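Local coordinates for maltose-binding protein MalE1 (PDB 6DTU), which binds maltotetraose in the cleft of a solute-binding protein fold and probably delivers maltose-type sugars to a membrane transporter, at residues Glu22-Lys25 with Glu31-Val34; Lys175-Asn180 with Pro330-Pro335. All coordinates share one frame; numbering follows the deposited sequence.

Contact 1. Residues Glu22-Lys25 with Glu31-Val34; sequences EEFK and EVEV
K25 reaches across from the helix to E31 at the start of the strand, and their charged ends close the outer side of this contact. From the K25 CB, with CG anti to the backbone N (chi1 176°), the chain runs out fully extended. CB and CG meet nothing of 31-34 closely; the first approach comes at K25 CD, which lies 3.7 Å from E31 OE1. Next along, K25 CE passes 3.1 Å from E31 OE1. The tip, K25 NZ, forms the salt bridge, donating to E31 OE2 at 3.0 Å from the syn side and only 16° out of the carboxylate plane; E31 OE1 is 3.2 Å from K25 NZ. E31 leaves its backbone pointing away from the helix, but a bend at chi2 (78°) swings its carboxylate back until the two side chains lie alongside, pointing the same way. With an alanine in place of E31, the K25 ammonium would probably lose its carboxylate mate here and its extended chain would be freer to wander. Deeper in, V32 CG2 comes within 4.0 Å of F24 CD2, approaching the ring obliquely. F24 is also packed edge-to-face with F281. The contact joins the C-terminal part of helix 14-28 to strand 31-36, closing the beta-alpha-beta unit begun by strand 4-9, on whose I7 V32 also rests.

Contact 2. Residues Lys175-Asn180 with Pro330-Pro335; sequences KGLDVN and PMPNVP
L177 carries CG anti to its carbonyl carbon (chi1 -66°) and CD1 anti to CA (chi2 -179°), which sends CD1 toward P332 and V334. In V334, chi1 of -62° spreads the two methyls so that each meets a different residue: CG1 lies 4.1 Å from L177 CD1, while CG2 lies 4.1 Å from V179 CG1. L177 CD1 is thus shared, resting on V334 and, more closely, on the proline ring, where it stands 3.6 Å from P332 CB and 3.9 Å from P332 CG. L177 comes in roughly perpendicular to the proline, while V179 and V334 pass antiparallel to each other. The backbone changes direction at V179-N180, and there D178 OD1 accepts from N180 N at 3.0 Å in an Asx turn, the donor lying well above the carboxylate plane. F170 of strand 168-173 touches both valines. M331, just before the proline, belongs to the glycan pocket and touches bound glucose. The contact between the two segments is made wholly by methyl and methylene groups, with neither charge nor polar pairing across it, so its fit rests on shape and dispersion, a nondirectional kind of packing.

In the fold
Contact 1 closes early in the chain, before contact 2 opens; their centres are 37 Å apart and their nearest atoms about 21 Å, so they do not touch. The eight-stranded mixed sheet nevertheless ties them together: strand 31-36 of contact 1 belongs to it, and so does strand 329-330, which leads into the loop of contact 2. The other half of contact 2, strand 176-178, lies in a separate three-stranded antiparallel sheet. Contact 1 is therefore local, holding a helix to its following strand, whereas contact 2 joins parts 150 residues apart, bringing the loop after a strand of the large sheet against the small three-stranded sheet, next to the glycan pocket.

Contact 1. Residues Glu22-Lys25 with Glu31-Val34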
loop_
_atom_site.group_PDB
_atom_site.type_symbol
_atom_site.label_atom_id
_atom_site.label_comp_id
_atom_site.label_asym_id
_atom_site.label_seq_id
_atom_site.Cartn_x
_atom_site.Cartn_y
_atom_site.Cartn_z
ATOM N N GLU A 22 -12.696 0.107 -22.879
ATOM C CA GLU A 22 -13.755 0.108 -23.873
ATOM C C GLU A 22 -13.747 1.405 -24.668
ATOM O O GLU A 22 -13.970 1.402 -25.885
ATOM C CB GLU A 22 -15.108 -0.058 -23.182
ATOM C CG GLU A 22 -15.414 -1.465 -22.725
ATOM C CD GLU A 22 -16.641 -1.558 -21.826
ATOM O OE1 GLU A 22 -16.885 -2.669 -21.305
ATOM O OE2 GLU A 22 -17.377 -0.558 -21.660
ATOM N N GLU A 23 -13.501 2.531 -23.993
ATOM C CA GLU A 23 -13.467 3.815 -24.696
ATOM C C GLU A 23 -12.289 3.883 -25.657
ATOM O O GLU A 23 -12.433 4.327 -26.803
ATOM C CB GLU A 23 -13.440 4.962 -23.676
ATOM C CG GLU A 23 -14.696 4.973 -22.780
ATOM C CD GLU A 23 -14.646 5.950 -21.626
ATOM O OE1 GLU A 23 -13.628 6.663 -21.495
ATOM O OE2 GLU A 23 -15.618 5.966 -20.826
ATOM N N PHE A 24 -11.125 3.397 -25.232
ATOM C CA PHE A 24 -9.961 3.387 -26.106
ATOM C C PHE A 24 -10.210 2.499 -27.316
ATOM O O PHE A 24 -9.822 2.842 -28.434
ATOM C CB PHE A 24 -8.757 2.887 -25.293
ATOM C CG PHE A 24 -7.411 3.175 -25.917
ATOM C CD1 PHE A 24 -6.833 4.454 -25.808
ATOM C CD2 PHE A 24 -6.708 2.174 -26.589
ATOM C CE1 PHE A 24 -5.586 4.733 -26.381
ATOM C CE2 PHE A 24 -5.445 2.449 -27.157
ATOM C CZ PHE A 24 -4.890 3.728 -27.039
ATOM N N LYS A 25 -10.861 1.361 -27.107
ATOM C CA LYS A 25 -11.171 0.439 -28.190
ATOM C C LYS A 25 -12.140 1.071 -29.182
ATOM O O LYS A 25 -11.945 0.968 -30.397
ATOM C CB LYS A 25 -11.753 -0.842 -27.593
ATOM C CG LYS A 25 -12.213 -1.854 -28.640
ATOM C CD LYS A 25 -13.015 -2.976 -28.006
ATOM C CE LYS A 25 -13.443 -3.968 -29.067
ATOM N NZ LYS A 25 -14.138 -5.141 -28.454
ATOM N N GLU A 31 -7.919 -3.534 -28.830
ATOM C CA GLU A 31 -8.617 -4.268 -27.787
ATOM C C GLU A 31 -7.917 -4.033 -26.464
ATOM O O GLU A 31 -6.688 -4.048 -26.389
ATOM C CB GLU A 31 -8.621 -5.761 -28.103
ATOM C CG GLU A 31 -9.537 -6.544 -27.232
ATOM C CD GLU A 31 -10.971 -6.366 -27.722
ATOM O OE1 GLU A 31 -11.149 -6.065 -28.932
ATOM O OE2 GLU A 31 -11.911 -6.514 -26.907
ATOM N N VAL A 32 -8.692 -3.785 -25.418
ATOM C CA VAL A 32 -8.123 -3.627 -24.085
ATOM C C VAL A 32 -8.772 -4.638 -23.151
ATOM O O VAL A 32 -10.005 -4.734 -23.069
ATOM C CB VAL A 32 -8.251 -2.186 -23.557
ATOM C CG1 VAL A 32 -7.525 -2.065 -22.211
ATOM C CG2 VAL A 32 -7.673 -1.180 -24.582
ATOM N N GLU A 33 -7.945 -5.374 -22.428
ATOM C CA GLU A 33 -8.424 -6.463 -21.597
ATOM C C GLU A 33 -7.909 -6.230 -20.189
ATOM O O GLU A 33 -6.696 -6.130 -19.977
ATOM C CB GLU A 33 -7.906 -7.779 -22.143
ATOM C CG GLU A 33 -8.122 -8.920 -21.204
ATOM C CD GLU A 33 -7.755 -10.211 -21.848
ATOM O OE1 GLU A 33 -8.304 -10.478 -22.926
ATOM O OE2 GLU A 33 -6.909 -10.935 -21.293
ATOM N N VAL A 34 -8.824 -6.115 -19.241
ATOM C CA VAL A 34 -8.461 -5.884 -17.855
ATOM C C VAL A 34 -8.654 -7.184 -17.080
ATOM O O VAL A 34 -9.785 -7.678 -16.927
ATOM C CB VAL A 34 -9.301 -4.749 -17.247
ATOM C CG1 VAL A 34 -8.891 -4.536 -15.814
ATOM C CG2 VAL A 34 -9.149 -3.457 -18.078
#

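Contact 2. Residues Lys175-Asn180 with Pro330-Pro335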
loop_
_atom_site.group_PDB
_atom_site.type_symbol
_atom_site.label_atom_id
_atom_site.label_comp_id
_atom_site.label_asym_id
_atom_site.label_seq_id
_atom_site.Cartn_x
_atom_site.Cartn_y
_atom_site.Cartn_z
ATOM N N LYS A 175 23.954 9.781 1.142
ATOM C CA LYS A 175 24.258 9.170 -0.145
ATOM C C LYS A 175 23.210 8.147 -0.570
ATOM O O LYS A 175 23.456 7.380 -1.505
ATOM C CB LYS A 175 25.646 8.518 -0.123
ATOM C CG LYS A 175 26.732 9.352 0.536
ATOM C CD LYS A 175 26.967 10.676 -0.188
ATOM C CE LYS A 175 27.919 11.567 0.612
ATOM N NZ LYS A 175 27.594 13.018 0.501
ATOM N N GLY A 176 22.060 8.114 0.091
ATOM C CA GLY A 176 20.991 7.198 -0.241
ATOM C C GLY A 176 20.769 6.178 0.861
ATOM O O GLY A 176 21.319 6.275 1.960
ATOM N N LEU A 177 19.974 5.160 0.529
ATOM C CA LEU A 177 19.651 4.098 1.472
ATOM C C LEU A 177 20.834 3.149 1.601
ATOM O O LEU A 177 21.417 2.736 0.596
ATOM C CB LEU A 177 18.441 3.305 0.975
ATOM C CG LEU A 177 17.078 3.979 0.901
ATOM C CD1 LEU A 177 16.090 2.960 0.401
ATOM C CD2 LEU A 177 16.675 4.509 2.265
ATOM N N ASP A 178 21.181 2.794 2.844
ATOM C CA ASP A 178 22.266 1.848 3.115
ATOM C C ASP A 178 21.628 0.484 3.330
ATOM O O ASP A 178 21.166 0.176 4.430
ATOM C CB ASP A 178 23.064 2.270 4.348
ATOM C CG ASP A 178 24.288 1.370 4.602
ATOM O OD1 ASP A 178 24.450 0.346 3.902
ATOM O OD2 ASP A 178 25.081 1.663 5.527
ATOM N N VAL A 179 21.648 -0.355 2.292
ATOM C CA VAL A 179 21.026 -1.671 2.404
ATOM C C VAL A 179 21.787 -2.597 3.333
ATOM O O VAL A 179 21.269 -3.663 3.688
ATOM C CB VAL A 179 20.718 -2.374 1.063
ATOM C CG1 VAL A 179 19.772 -1.528 0.199
ATOM C CG2 VAL A 179 21.994 -2.728 0.328
ATOM N N ASN A 180 23.008 -2.224 3.719
ATOM C CA ASN A 180 23.766 -3.014 4.678
ATOM C C ASN A 180 23.507 -2.600 6.116
ATOM O O ASN A 180 24.055 -3.217 7.033
ATOM C CB ASN A 180 25.260 -2.952 4.366
ATOM C CG ASN A 180 25.625 -3.784 3.168
ATOM O OD1 ASN A 180 25.424 -3.372 2.027
ATOM N ND2 ASN A 180 26.166 -4.967 3.417
ATOM N N PRO A 330 8.344 6.847 2.954
ATOM C CA PRO A 330 8.119 6.164 1.674
ATOM C C PRO A 330 8.775 4.785 1.672
ATOM O O PRO A 330 9.874 4.598 2.201
ATOM C CB PRO A 330 8.777 7.097 0.647
ATOM C CG PRO A 330 8.806 8.449 1.331
ATOM C CD PRO A 330 9.054 8.127 2.784
ATOM N N MET A 331 8.054 3.795 1.150
ATOM C CA MET A 331 8.655 2.482 0.972
ATOM C C MET A 331 9.882 2.627 0.086
ATOM O O MET A 331 9.867 3.414 -0.860
ATOM C CB MET A 331 7.696 1.507 0.281
ATOM C CG MET A 331 6.484 1.111 1.060
ATOM S SD MET A 331 5.552 -0.192 0.234
ATOM C CE MET A 331 4.751 0.693 -1.099
ATOM N N PRO A 332 10.972 1.932 0.384
ATOM C CA PRO A 332 12.075 1.870 -0.581
ATOM C C PRO A 332 11.637 1.221 -1.878
ATOM O O PRO A 332 10.762 0.356 -1.898
ATOM C CB PRO A 332 13.107 0.990 0.118
ATOM C CG PRO A 332 12.809 1.120 1.550
ATOM C CD PRO A 332 11.313 1.276 1.657
ATOM N N ASN A 333 12.276 1.617 -2.969
ATOM C CA ASN A 333 12.045 0.935 -4.232
ATOM C C ASN A 333 13.271 0.171 -4.708
ATOM O O ASN A 333 13.263 -0.360 -5.818
ATOM C CB ASN A 333 11.474 1.862 -5.317
ATOM C CG ASN A 333 12.515 2.764 -5.968
ATOM O OD1 ASN A 333 13.690 2.777 -5.603
ATOM N ND2 ASN A 333 12.078 3.521 -6.967
ATOM N N VAL A 334 14.304 0.071 -3.876
ATOM C CA VAL A 334 15.545 -0.604 -4.259
ATOM C C VAL A 334 15.277 -2.091 -4.452
ATOM O O VAL A 334 14.315 -2.614 -3.873
ATOM C CB VAL A 334 16.650 -0.308 -3.234
ATOM C CG1 VAL A 334 16.928 1.177 -3.224
ATOM C CG2 VAL A 334 16.266 -0.817 -1.843
ATOM N N PRO A 335 16.061 -2.812 -5.263
ATOM C CA PRO A 335 15.778 -4.246 -5.456
ATOM C C PRO A 335 15.784 -5.031 -4.168
ATOM O O PRO A 335 15.101 -6.056 -4.077
ATOM C CB PRO A 335 16.898 -4.724 -6.392
ATOM C CG PRO A 335 17.394 -3.492 -7.044
ATOM C CD PRO A 335 17.183 -2.350 -6.093
#